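Local coordinates for protein alpha-L-rhamnosidase (Streptomyces avermitilis, PDB 3W5M) that hydrolyses terminal non-reducing alpha-L-rhamnose residues from alpha-L-rhamnosides, including citrus flavonoids and the arabinogalactan-protein gum arabic, at residues Ala3-Gln15 with His24-Arg38. Sequence-based numbering, arbitrary orientation.
Sequences ALRVTSPSVEYVQ and HPRLSWPMASAAPGR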
ATOM      1  N   ALA A   3      25.784  -1.022 -35.730  1.00 57.20           N
ATOM      2  CA  ALA A   3      24.352  -0.670 -35.955  1.00 52.44           C
ATOM      3  C   ALA A   3      23.538  -0.550 -34.643  1.00 48.79           C
ATOM      4  O   ALA A   3      24.014  -0.864 -33.541  1.00 46.63           O
ATOM      5  CB  ALA A   3      23.698  -1.660 -36.918  1.00 51.01           C
ATOM      6  N   LEU A   4      22.312  -0.066 -34.806  1.00 45.42           N
ATOM      7  CA  LEU A   4      21.354   0.160 -33.735  1.00 38.80           C
ATOM      8  C   LEU A   4      20.483  -1.089 -33.602  1.00 32.85           C
ATOM      9  O   LEU A   4      20.039  -1.623 -34.601  1.00 33.99           O
ATOM     10  CB  LEU A   4      20.485   1.342 -34.154  1.00 40.68           C
ATOM     11  CG  LEU A   4      19.814   2.301 -33.182  1.00 42.50           C
ATOM     12  CD1 LEU A   4      20.636   2.553 -31.924  1.00 44.13           C
ATOM     13  CD2 LEU A   4      19.546   3.610 -33.905  1.00 42.62           C
ATOM     14  N   ARG A   5      20.243  -1.571 -32.389  1.00 29.57           N
ATOM     15  CA  ARG A   5      19.309  -2.693 -32.225  1.00 26.71           C
ATOM     16  C   ARG A   5      18.301  -2.444 -31.097  1.00 25.39           C
ATOM     17  O   ARG A   5      18.631  -1.795 -30.130  1.00 24.29           O
ATOM     18  CB  ARG A   5      20.066  -4.008 -32.012  1.00 27.84           C
ATOM     19  CG  ARG A   5      20.516  -4.307 -30.599  1.00 31.57           C
ATOM     20  CD  ARG A   5      21.330  -5.613 -30.550  1.00 33.30           C
ATOM     21  NE  ARG A   5      21.470  -6.137 -29.190  1.00 33.75           N
ATOM     22  CZ  ARG A   5      22.334  -5.678 -28.286  1.00 35.69           C
ATOM     23  NH1 ARG A   5      23.157  -4.681 -28.581  1.00 34.92           N
ATOM     24  NH2 ARG A   5      22.381  -6.215 -27.071  1.00 39.32           N
ATOM     25  N   VAL A   6      17.091  -2.976 -31.231  1.00 26.55           N
ATOM     26  CA  VAL A   6      16.059  -2.788 -30.208  1.00 26.00           C
ATOM     27  C   VAL A   6      16.238  -3.851 -29.133  1.00 29.14           C
ATOM     28  O   VAL A   6      16.414  -5.029 -29.449  1.00 29.57           O
ATOM     29  CB  VAL A   6      14.638  -2.771 -30.816  1.00 25.53           C
ATOM     30  CG1 VAL A   6      13.563  -2.931 -29.741  1.00 25.40           C
ATOM     31  CG2 VAL A   6      14.420  -1.476 -31.612  1.00 25.97           C
ATOM     32  N   THR A   7      16.233  -3.434 -27.869  1.00 29.39           N
ATOM     33  CA  THR A   7      16.383  -4.372 -26.746  1.00 31.64           C
ATOM     34  C   THR A   7      15.208  -4.176 -25.797  1.00 33.55           C
ATOM     35  O   THR A   7      14.849  -3.041 -25.492  1.00 38.33           O
ATOM     36  CB  THR A   7      17.687  -4.122 -25.942  1.00 32.64           C
ATOM     37  OG1 THR A   7      17.688  -2.787 -25.410  1.00 35.72           O
ATOM     38  CG2 THR A   7      18.899  -4.276 -26.811  1.00 35.21           C
ATOM     39  N   SER A   8      14.610  -5.268 -25.341  1.00 33.39           N
ATOM     40  CA  SER A   8      13.553  -5.202 -24.301  1.00 35.27           C
ATOM     41  C   SER A   8      12.356  -4.315 -24.675  1.00 30.15           C
ATOM     42  O   SER A   8      12.009  -3.384 -23.927  1.00 32.20           O
ATOM     43  CB  SER A   8      14.118  -4.759 -22.947  1.00 34.55           C
ATOM     44  OG  SER A   8      14.979  -5.750 -22.424  1.00 44.05           O
ATOM     45  N   PRO A   9      11.710  -4.604 -25.807  1.00 28.33           N
ATOM     46  CA  PRO A   9      10.563  -3.749 -26.079  1.00 27.54           C
ATOM     47  C   PRO A   9       9.420  -4.018 -25.086  1.00 25.15           C
ATOM     48  O   PRO A   9       9.313  -5.107 -24.526  1.00 24.47           O
ATOM     49  CB  PRO A   9      10.182  -4.129 -27.510  1.00 31.50           C
ATOM     50  CG  PRO A   9      10.617  -5.549 -27.659  1.00 29.81           C
ATOM     51  CD  PRO A   9      11.830  -5.711 -26.781  1.00 29.01           C
ATOM     52  N   SER A  10       8.590  -3.019 -24.835  1.00 23.01           N
ATOM     53  CA  SER A  10       7.563  -3.174 -23.802  1.00 20.94           C
ATOM     54  C   SER A  10       6.252  -2.538 -24.237  1.00 20.62           C
ATOM     55  O   SER A  10       6.207  -1.740 -25.170  1.00 18.85           O
ATOM     56  CB  SER A  10       8.023  -2.576 -22.463  1.00 20.86           C
ATOM     57  OG  SER A  10       8.134  -1.160 -22.555  1.00 22.89           O
ATOM     58  N   VAL A  11       5.189  -2.919 -23.541  1.00 20.09           N
ATOM     59  CA  VAL A  11       3.853  -2.416 -23.822  1.00 19.45           C
ATOM     60  C   VAL A  11       3.293  -1.972 -22.469  1.00 19.39           C
ATOM     61  O   VAL A  11       3.252  -2.746 -21.516  1.00 19.09           O
ATOM     62  CB  VAL A  11       2.965  -3.500 -24.456  1.00 20.39           C
ATOM     63  CG1 VAL A  11       1.571  -2.943 -24.738  1.00 20.50           C
ATOM     64  CG2 VAL A  11       3.578  -4.012 -25.773  1.00 20.52           C
ATOM     65  N   GLU A  12       2.878  -0.715 -22.371  1.00 17.83           N
ATOM     66  CA  GLU A  12       2.401  -0.205 -21.089  1.00 18.69           C
ATOM     67  C   GLU A  12       3.355  -0.544 -19.928  1.00 18.01           C
ATOM     68  O   GLU A  12       2.905  -1.023 -18.876  1.00 18.55           O
ATOM     69  CB  GLU A  12       0.961  -0.673 -20.803  1.00 19.99           C
ATOM     70  CG  GLU A  12      -0.082  -0.174 -21.799  1.00 21.29           C
ATOM     71  CD  GLU A  12      -0.353   1.327 -21.650  1.00 25.66           C
ATOM     72  OE1 GLU A  12      -0.325   1.848 -20.499  1.00 26.85           O
ATOM     73  OE2 GLU A  12      -0.606   1.998 -22.679  1.00 26.43           O
ATOM     74  N   TYR A  13       4.646  -0.255 -20.135  1.00 18.11           N
ATOM     75  CA  TYR A  13       5.708  -0.371 -19.128  1.00 18.85           C
ATOM     76  C   TYR A  13       6.144  -1.794 -18.841  1.00 19.32           C
ATOM     77  O   TYR A  13       7.003  -2.002 -17.997  1.00 21.56           O
ATOM     78  CB  TYR A  13       5.290   0.287 -17.791  1.00 18.79           C
ATOM     79  CG  TYR A  13       5.177   1.791 -17.892  1.00 18.47           C
ATOM     80  CD1 TYR A  13       6.290   2.584 -17.751  1.00 20.50           C
ATOM     81  CD2 TYR A  13       3.944   2.410 -18.111  1.00 19.52           C
ATOM     82  CE1 TYR A  13       6.203   3.971 -17.827  1.00 21.98           C
ATOM     83  CE2 TYR A  13       3.837   3.804 -18.194  1.00 20.01           C
ATOM     84  CZ  TYR A  13       4.976   4.574 -18.061  1.00 21.42           C
ATOM     85  OH  TYR A  13       4.925   5.968 -18.101  1.00 23.15           O
ATOM     86  N   VAL A  14       5.554  -2.781 -19.490  1.00 19.45           N
ATOM     87  CA  VAL A  14       5.935  -4.162 -19.116  1.00 19.98           C
ATOM     88  C   VAL A  14       6.217  -5.035 -20.353  1.00 22.24           C
ATOM     89  O   VAL A  14       5.712  -4.766 -21.431  1.00 22.12           O
ATOM     90  CB  VAL A  14       4.925  -4.860 -18.160  1.00 20.97           C
ATOM     91  CG1 VAL A  14       4.576  -4.015 -16.925  1.00 20.94           C
ATOM     92  CG2 VAL A  14       3.682  -5.290 -18.880  1.00 22.00           C
ATOM     93  N   GLN A  15       6.979  -6.112 -20.166  1.00 22.69           N
ATOM     94  CA  GLN A  15       7.192  -7.067 -21.223  1.00 25.12           C
ATOM     95  C   GLN A  15       6.053  -8.085 -21.201  1.00 23.68           C
ATOM     96  O   GLN A  15       5.747  -8.667 -20.159  1.00 23.41           O
ATOM     97  CB  GLN A  15       8.544  -7.771 -21.021  1.00 28.94           C
ATOM     98  CG  GLN A  15       9.739  -6.830 -21.065  1.00 33.49           C
ATOM     99  CD  GLN A  15      10.943  -7.486 -21.711  1.00 42.10           C
ATOM    100  OE1 GLN A  15      11.467  -8.489 -21.223  1.00 43.38           O
ATOM    101  NE2 GLN A  15      11.355  -6.950 -22.845  1.00 43.78           N
ATOM    102  N   HIS A  24      -5.506   1.700 -26.922  1.00 21.53           N
ATOM    103  CA  HIS A  24      -4.308   2.101 -27.643  1.00 21.68           C
ATOM    104  C   HIS A  24      -3.080   1.892 -26.779  1.00 20.73           C
ATOM    105  O   HIS A  24      -2.471   2.865 -26.277  1.00 21.03           O
ATOM    106  CB  HIS A  24      -4.443   3.567 -28.072  1.00 25.93           C
ATOM    107  CG  HIS A  24      -5.681   3.818 -28.871  1.00 28.52           C
ATOM    108  ND1 HIS A  24      -5.772   3.499 -30.207  1.00 31.90           N
ATOM    109  CD2 HIS A  24      -6.901   4.275 -28.506  1.00 30.08           C
ATOM    110  CE1 HIS A  24      -6.983   3.791 -30.648  1.00 31.41           C
ATOM    111  NE2 HIS A  24      -7.690   4.257 -29.635  1.00 31.11           N
ATOM    112  N   PRO A  25      -2.688   0.602 -26.594  1.00 21.20           N
ATOM    113  CA  PRO A  25      -1.541   0.305 -25.713  1.00 20.32           C
ATOM    114  C   PRO A  25      -0.288   1.026 -26.194  1.00 19.82           C
ATOM    115  O   PRO A  25      -0.040   1.086 -27.398  1.00 22.30           O
ATOM    116  CB  PRO A  25      -1.373  -1.231 -25.810  1.00 21.04           C
ATOM    117  CG  PRO A  25      -2.230  -1.665 -26.940  1.00 22.20           C
ATOM    118  CD  PRO A  25      -3.288  -0.611 -27.153  1.00 19.58           C
ATOM    119  N   ARG A  26       0.507   1.543 -25.260  1.00 20.31           N
ATOM    120  CA  ARG A  26       1.683   2.366 -25.600  1.00 18.96           C
ATOM    121  C   ARG A  26       2.935   1.522 -25.653  1.00 20.01           C
ATOM    122  O   ARG A  26       3.297   0.862 -24.672  1.00 19.79           O
ATOM    123  CB  ARG A  26       1.841   3.506 -24.608  1.00 20.41           C
ATOM    124  CG  ARG A  26       0.700   4.518 -24.715  1.00 21.60           C
ATOM    125  CD  ARG A  26       0.706   5.492 -23.523  1.00 20.99           C
ATOM    126  NE  ARG A  26       0.474   4.759 -22.282  1.00 21.68           N
ATOM    127  CZ  ARG A  26       0.678   5.256 -21.058  1.00 22.60           C
ATOM    128  NH1 ARG A  26       1.113   6.502 -20.895  1.00 23.40           N
ATOM    129  NH2 ARG A  26       0.451   4.495 -20.006  1.00 21.90           N
ATOM    130  N   LEU A  27       3.619   1.591 -26.785  1.00 18.96           N
ATOM    131  CA  LEU A  27       4.737   0.705 -27.098  1.00 20.07           C
ATOM    132  C   LEU A  27       6.046   1.456 -26.878  1.00 19.73           C
ATOM    133  O   LEU A  27       6.131   2.672 -27.159  1.00 21.92           O
ATOM    134  CB  LEU A  27       4.619   0.299 -28.579  1.00 19.24           C
ATOM    135  CG  LEU A  27       3.302  -0.378 -28.997  1.00 20.59           C
ATOM    136  CD1 LEU A  27       3.315  -0.608 -30.504  1.00 21.94           C
ATOM    137  CD2 LEU A  27       3.146  -1.689 -28.266  1.00 20.75           C
ATOM    138  N   SER A  28       7.071   0.757 -26.385  1.00 20.09           N
ATOM    139  CA  SER A  28       8.378   1.371 -26.153  1.00 20.56           C
ATOM    140  C   SER A  28       9.498   0.484 -26.675  1.00 21.48           C
ATOM    141  O   SER A  28       9.409  -0.752 -26.573  1.00 19.71           O
ATOM    142  CB  SER A  28       8.613   1.625 -24.659  1.00 21.71           C
ATOM    143  OG  SER A  28       7.727   2.640 -24.149  1.00 23.50           O
ATOM    144  N   TRP A  29      10.543   1.097 -27.215  1.00 21.56           N
ATOM    145  CA  TRP A  29      11.703   0.339 -27.737  1.00 22.85           C
ATOM    146  C   TRP A  29      13.052   0.953 -27.344  1.00 24.56           C
ATOM    147  O   TRP A  29      13.660   1.697 -28.113  1.00 24.99           O
ATOM    148  CB  TRP A  29      11.588   0.059 -29.254  1.00 22.89           C
ATOM    149  CG  TRP A  29      11.189   1.245 -30.119  1.00 22.99           C
ATOM    150  CD1 TRP A  29      12.025   2.157 -30.704  1.00 23.49           C
ATOM    151  CD2 TRP A  29       9.862   1.606 -30.521  1.00 21.76           C
ATOM    152  NE1 TRP A  29      11.289   3.078 -31.420  1.00 22.40           N
ATOM    153  CE2 TRP A  29       9.969   2.762 -31.328  1.00 21.39           C
ATOM    154  CE3 TRP A  29       8.589   1.078 -30.254  1.00 20.81           C
ATOM    155  CZ2 TRP A  29       8.860   3.394 -31.892  1.00 20.20           C
ATOM    156  CZ3 TRP A  29       7.482   1.683 -30.849  1.00 21.84           C
ATOM    157  CH2 TRP A  29       7.624   2.844 -31.642  1.00 21.45           C
ATOM    158  N   PRO A  30      13.529   0.628 -26.132  1.00 24.00           N
ATOM    159  CA  PRO A  30      14.898   1.015 -25.800  1.00 25.35           C
ATOM    160  C   PRO A  30      15.838   0.462 -26.890  1.00 24.85           C
ATOM    161  O   PRO A  30      15.594  -0.634 -27.438  1.00 23.95           O
ATOM    162  CB  PRO A  30      15.155   0.309 -24.455  1.00 25.09           C
ATOM    163  CG  PRO A  30      13.807  -0.092 -23.925  1.00 24.36           C
ATOM    164  CD  PRO A  30      12.923  -0.263 -25.128  1.00 23.84           C
ATOM    165  N   MET A  31      16.867   1.217 -27.240  1.00 23.97           N
ATOM    166  CA  MET A  31      17.813   0.746 -28.248  1.00 24.49           C
ATOM    167  C   MET A  31      19.229   0.687 -27.670  1.00 25.33           C
ATOM    168  O   MET A  31      19.537   1.374 -26.708  1.00 25.66           O
ATOM    169  CB  MET A  31      17.769   1.646 -29.477  1.00 24.33           C
ATOM    170  CG  MET A  31      16.498   1.515 -30.321  1.00 26.95           C
ATOM    171  SD  MET A  31      16.213   3.046 -31.263  1.00 31.44           S
ATOM    172  CE  MET A  31      15.593   4.135 -29.978  1.00 29.22           C
ATOM    173  N   ALA A  32      20.078  -0.154 -28.253  1.00 26.60           N
ATOM    174  CA  ALA A  32      21.476  -0.262 -27.812  1.00 28.58           C
ATOM    175  C   ALA A  32      22.403  -0.120 -28.996  1.00 28.42           C
ATOM    176  O   ALA A  32      22.082  -0.558 -30.101  1.00 30.09           O
ATOM    177  CB  ALA A  32      21.717  -1.593 -27.107  1.00 30.57           C
ATOM    178  N   SER A  33      23.545   0.528 -28.780  1.00 30.59           N
ATOM    179  CA  SER A  33      24.535   0.679 -29.853  1.00 33.14           C
ATOM    180  C   SER A  33      25.890   0.864 -29.218  1.00 34.35           C
ATOM    181  O   SER A  33      26.032   1.697 -28.318  1.00 32.76           O
ATOM    182  CB  SER A  33      24.225   1.909 -30.721  1.00 33.82           C
ATOM    183  OG  SER A  33      25.356   2.335 -31.488  1.00 35.74           O
ATOM    184  N   ALA A  34      26.880   0.124 -29.713  1.00 34.38           N
ATOM    185  CA  ALA A  34      28.278   0.318 -29.291  1.00 37.11           C
ATOM    186  C   ALA A  34      28.885   1.652 -29.807  1.00 39.78           C
ATOM    187  O   ALA A  34      29.827   2.174 -29.207  1.00 41.76           O
ATOM    188  CB  ALA A  34      29.140  -0.878 -29.707  1.00 37.09           C
ATOM    189  N   ALA A  35      28.339   2.204 -30.895  1.00 37.53           N
ATOM    190  CA  ALA A  35      28.782   3.500 -31.439  1.00 36.68           C
ATOM    191  C   ALA A  35      28.083   4.679 -30.757  1.00 35.56           C
ATOM    192  O   ALA A  35      26.871   4.630 -30.548  1.00 37.11           O
ATOM    193  CB  ALA A  35      28.514   3.560 -32.935  1.00 36.07           C
ATOM    194  N   PRO A  36      28.831   5.755 -30.445  1.00 35.48           N
ATOM    195  CA  PRO A  36      28.240   6.943 -29.809  1.00 35.34           C
ATOM    196  C   PRO A  36      27.377   7.784 -30.749  1.00 34.83           C
ATOM    197  O   PRO A  36      27.446   7.608 -31.960  1.00 37.81           O
ATOM    198  CB  PRO A  36      29.465   7.758 -29.369  1.00 36.09           C
ATOM    199  CG  PRO A  36      30.556   7.323 -30.298  1.00 35.90           C
ATOM    200  CD  PRO A  36      30.301   5.861 -30.557  1.00 36.50           C
ATOM    201  N   GLY A  37      26.563   8.664 -30.176  1.00 33.51           N
ATOM    202  CA  GLY A  37      25.858   9.736 -30.897  1.00 35.22           C
ATOM    203  C   GLY A  37      24.665   9.358 -31.769  1.00 36.25           C
ATOM    204  O   GLY A  37      24.427  10.014 -32.782  1.00 35.86           O
ATOM    205  N   ARG A  38      23.912   8.326 -31.369  1.00 34.41           N
ATOM    206  CA  ARG A  38      22.817   7.760 -32.171  1.00 34.48           C
ATOM    207  C   ARG A  38      21.464   8.379 -31.853  1.00 35.69           C
ATOM    208  O   ARG A  38      21.121   8.572 -30.683  1.00 33.43           O
ATOM    209  CB  ARG A  38      22.713   6.239 -31.987  1.00 35.39           C
ATOM    210  CG  ARG A  38      24.012   5.463 -32.120  1.00 36.93           C
ATOM    211  CD  ARG A  38      24.787   5.804 -33.385  1.00 38.24           C
ATOM    212  NE  ARG A  38      24.186   5.290 -34.615  1.00 41.47           N
ATOM    213  CZ  ARG A  38      24.263   4.027 -35.043  1.00 42.73           C
ATOM    214  NH1 ARG A  38      24.882   3.088 -34.327  1.00 42.77           N
ATOM    215  NH2 ARG A  38      23.689   3.688 -36.192  1.00 41.03           N
TER
HETATM  216  O   HOH W   1      23.425  -3.016 -31.217  1.00 44.72           O
HETATM  217  O   HOH W   2       5.867   0.654 -22.845  1.00 21.41           O
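E12 OE2 accepts two hydrogen bonds from R26, from backbone N at 2.8 Å and NE at 3.0 Å, both on one carboxylate face. R26 NH2 completes a side-on salt bridge by reaching E12 OE1 at 2.8 Å, almost straight (174°). The bend at chi2 (-71°) swings the carboxylate across to R26, bringing both oxygens to the guanidinium edge. R26 NH1 also salt-bridges D712. Were E12 an alanine, R26 NE, NH2 and backbone N would probably lose their acceptor on this side. Next to the salt bridge along the strands, V11 and L27 lie side by side, CG2 to CD2 at a tight 3.4 Å, facing the core. In this N-terminal immunoglobulin-like domain, strand 26-32 pairs antiparallel with 5-6 and then, one residue out of step, with 10-11; the type I' turn V11-V14 follows. P30, lacking an N-H, suits the break: its O still takes T7 N at 2.9 Å. V6, on the same face as V11 and L27, sets CG1 against W29 CB (3.6 Å) and CG2 against M31 CG. On the other face, small S10 and S28 make room for a water that meets both hydroxyls, donates to R26 O and accepts from Y13 N; S28 OG also bonds L72 N.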